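Local coordinates for Crov588 (Cafeteriavirus, PDB 6NYR), which is of unknown function but builds a circular leucine-rich-repeat solenoid from successive FNIP repeats, a scaffold that may serve in binding other molecules, at residues D326-I331 and D348-I353. Residues are numbered along the deposited sequence; the frame is centred on the assembly and turned at random.
Sequences DDFNQI and DDFNQI
Two successive coils of the leucine-rich-repeat solenoid meet here through the same DDFNQI loop, which follows strand 321-323 or 343-345; the two loops run almost parallel. An asparagine ladder of the kind known from leucine-rich repeats joins them. Asn329 has CG anti to its backbone N (chi1 -164°), carrying the amide to the next coil, where OD1 accepts a hydrogen bond from the backbone N-H of Asn351 (OD1 to N 2.7 Å). The donor stands 43° out of the carbonyl plane, yet its N-H points well at the oxygen. The same OD1 takes a weak bond from Gln352 NE2 at 3.3 Å; a bend at chi2 folds Gln352 back so that the two side chains cross at about a right angle, their amide planes well tilted. Asn329 ND2 gives to a water that in turn donates to Asn351 O. The ladder continues in both directions: Asn307 OD1 accepts hydrogen bonds from Asn329 N and Gln330 NE2, and Asn351 OD1 from Asn373 N and Gln374 NE2.

Nearer the strands, backbone Asp349 N donates to Asp326 O at 2.8 Å in the carbonyl plane. Equivalent aspartates lie side by side, pointing the same way. Asp326 OD1 and Asp348 OD2 are 3.1 Å apart with nearly coplanar carboxylates, which would be expected to raise a pKa. The carboxylates of Asp327 and Asp349, also nearly coplanar, are further apart, like charges with no bond between them; a water donates to both Asp327 O and Asp349 OD2.

Beneath, buried Phe328 and Phe350 point the same way, stacked on Phe324 and Phe346 respectively. They touch through CD2 of Phe328 and CD1 of Phe350 at 4.0 Å, while Gln330 O lies in the plane of the Phe350 ring, 3.6 Å from CE1.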
loop_
_atom_site.group_PDB
_atom_site.type_symbol
_atom_site.label_atom_id
_atom_site.label_comp_id
_atom_site.label_asym_id
_atom_site.label_seq_id
_atom_site.Cartn_x
_atom_site.Cartn_y
_atom_site.Cartn_z
ATOM N N ASP A 326 -21.960 2.161 7.879
ATOM C CA ASP A 326 -22.086 1.431 9.135
ATOM C C ASP A 326 -23.544 1.193 9.516
ATOM O O ASP A 326 -23.909 0.098 9.960
ATOM C CB ASP A 326 -21.374 2.203 10.248
ATOM C CG ASP A 326 -19.869 2.146 10.132
ATOM O OD1 ASP A 326 -19.346 1.165 9.560
ATOM O OD2 ASP A 326 -19.208 3.087 10.623
ATOM N N ASP A 327 -24.382 2.221 9.392
ATOM C CA ASP A 327 -25.684 2.217 10.049
ATOM C C ASP A 327 -26.806 1.573 9.242
ATOM O O ASP A 327 -27.860 1.275 9.819
ATOM C CB ASP A 327 -26.103 3.655 10.398
ATOM C CG ASP A 327 -25.329 4.222 11.566
ATOM O OD1 ASP A 327 -24.401 3.538 12.044
ATOM O OD2 ASP A 327 -25.642 5.352 12.007
ATOM N N PHE A 328 -26.624 1.343 7.943
ATOM C CA PHE A 328 -27.745 0.899 7.127
ATOM C C PHE A 328 -28.239 -0.473 7.573
ATOM O O PHE A 328 -27.461 -1.425 7.666
ATOM C CB PHE A 328 -27.359 0.851 5.651
ATOM C CG PHE A 328 -28.501 0.495 4.746
ATOM C CD1 PHE A 328 -29.376 1.471 4.296
ATOM C CD2 PHE A 328 -28.716 -0.821 4.366
ATOM C CE1 PHE A 328 -30.432 1.143 3.466
ATOM C CE2 PHE A 328 -29.779 -1.150 3.540
ATOM C CZ PHE A 328 -30.633 -0.164 3.092
ATOM N N ASN A 329 -29.545 -0.577 7.833
ATOM C CA ASN A 329 -30.139 -1.836 8.264
ATOM C C ASN A 329 -31.621 -1.855 7.922
ATOM O O ASN A 329 -32.451 -2.214 8.770
ATOM C CB ASN A 329 -29.948 -2.033 9.772
ATOM C CG ASN A 329 -30.199 -3.462 10.204
ATOM O OD1 ASN A 329 -30.119 -4.387 9.399
ATOM N ND2 ASN A 329 -30.522 -3.647 11.480
ATOM N N GLN A 330 -31.955 -1.458 6.699
ATOM C CA GLN A 330 -33.334 -1.434 6.239
ATOM C C GLN A 330 -33.639 -2.691 5.436
ATOM O O GLN A 330 -32.762 -3.260 4.780
ATOM C CB GLN A 330 -33.593 -0.195 5.385
ATOM C CG GLN A 330 -33.540 1.109 6.162
ATOM C CD GLN A 330 -34.585 1.182 7.252
ATOM O OE1 GLN A 330 -35.772 0.983 7.001
ATOM N NE2 GLN A 330 -34.145 1.451 8.473
ATOM N N ILE A 331 -34.901 -3.121 5.498
ATOM C CA ILE A 331 -35.327 -4.273 4.718
ATOM C C ILE A 331 -35.161 -3.955 3.240
ATOM O O ILE A 331 -35.425 -2.832 2.792
ATOM C CB ILE A 331 -36.784 -4.640 5.047
ATOM C CG1 ILE A 331 -36.883 -5.209 6.464
ATOM C CG2 ILE A 331 -37.331 -5.635 4.029
ATOM C CD1 ILE A 331 -38.308 -5.345 6.982
ATOM N N ASP A 348 -21.520 -2.338 8.869
ATOM C CA ASP A 348 -21.470 -3.066 10.132
ATOM C C ASP A 348 -22.848 -3.543 10.568
ATOM O O ASP A 348 -23.005 -4.694 10.997
ATOM C CB ASP A 348 -20.859 -2.182 11.221
ATOM C CG ASP A 348 -19.369 -2.007 11.058
ATOM O OD1 ASP A 348 -18.755 -2.813 10.334
ATOM O OD2 ASP A 348 -18.808 -1.078 11.673
ATOM N N ASP A 349 -23.863 -2.687 10.449
ATOM C CA ASP A 349 -25.138 -2.924 11.113
ATOM C C ASP A 349 -26.108 -3.809 10.337
ATOM O O ASP A 349 -27.035 -4.363 10.947
ATOM C CB ASP A 349 -25.841 -1.588 11.411
ATOM C CG ASP A 349 -25.153 -0.793 12.500
ATOM O OD1 ASP A 349 -24.123 -1.271 13.017
ATOM O OD2 ASP A 349 -25.646 0.306 12.838
ATOM N N PHE A 350 -25.939 -3.947 9.022
ATOM C CA PHE A 350 -26.935 -4.654 8.228
ATOM C C PHE A 350 -27.118 -6.080 8.740
ATOM O O PHE A 350 -26.155 -6.852 8.817
ATOM C CB PHE A 350 -26.551 -4.689 6.753
ATOM C CG PHE A 350 -27.601 -5.332 5.885
ATOM C CD1 PHE A 350 -28.778 -4.658 5.604
ATOM C CD2 PHE A 350 -27.423 -6.604 5.368
ATOM C CE1 PHE A 350 -29.753 -5.237 4.815
ATOM C CE2 PHE A 350 -28.399 -7.188 4.578
ATOM C CZ PHE A 350 -29.563 -6.501 4.303
ATOM N N ASN A 351 -28.363 -6.440 9.055
ATOM C CA ASN A 351 -28.674 -7.764 9.579
ATOM C C ASN A 351 -30.152 -8.077 9.380
ATOM O O ASN A 351 -30.853 -8.416 10.339
ATOM C CB ASN A 351 -28.297 -7.838 11.060
ATOM C CG ASN A 351 -28.395 -9.239 11.614
ATOM O OD1 ASN A 351 -28.381 -10.213 10.867
ATOM N ND2 ASN A 351 -28.507 -9.348 12.933
ATOM N N GLN A 352 -30.630 -7.952 8.144
ATOM C CA GLN A 352 -32.000 -8.289 7.787
ATOM C C GLN A 352 -32.050 -9.543 6.922
ATOM O O GLN A 352 -31.150 -9.799 6.116
ATOM C CB GLN A 352 -32.673 -7.140 7.021
ATOM C CG GLN A 352 -32.824 -5.851 7.792
ATOM C CD GLN A 352 -33.641 -6.009 9.053
ATOM O OE1 GLN A 352 -34.722 -6.594 9.040
ATOM N NE2 GLN A 352 -33.117 -5.497 10.160
ATOM N N ILE A 353 -33.131 -10.313 7.079
ATOM C CA ILE A 353 -33.335 -11.482 6.236
ATOM C C ILE A 353 -33.370 -11.032 4.777
ATOM O O ILE A 353 -33.863 -9.946 4.448
ATOM C CB ILE A 353 -34.637 -12.209 6.611
ATOM C CG1 ILE A 353 -34.600 -12.685 8.067
ATOM C CG2 ILE A 353 -34.871 -13.396 5.676
ATOM C CD1 ILE A 353 -35.958 -13.102 8.615
HETATM O O HOH W 1 -28.732 0.704 12.357
HETATM O O HOH W 2 -31.477 -6.417 12.534
#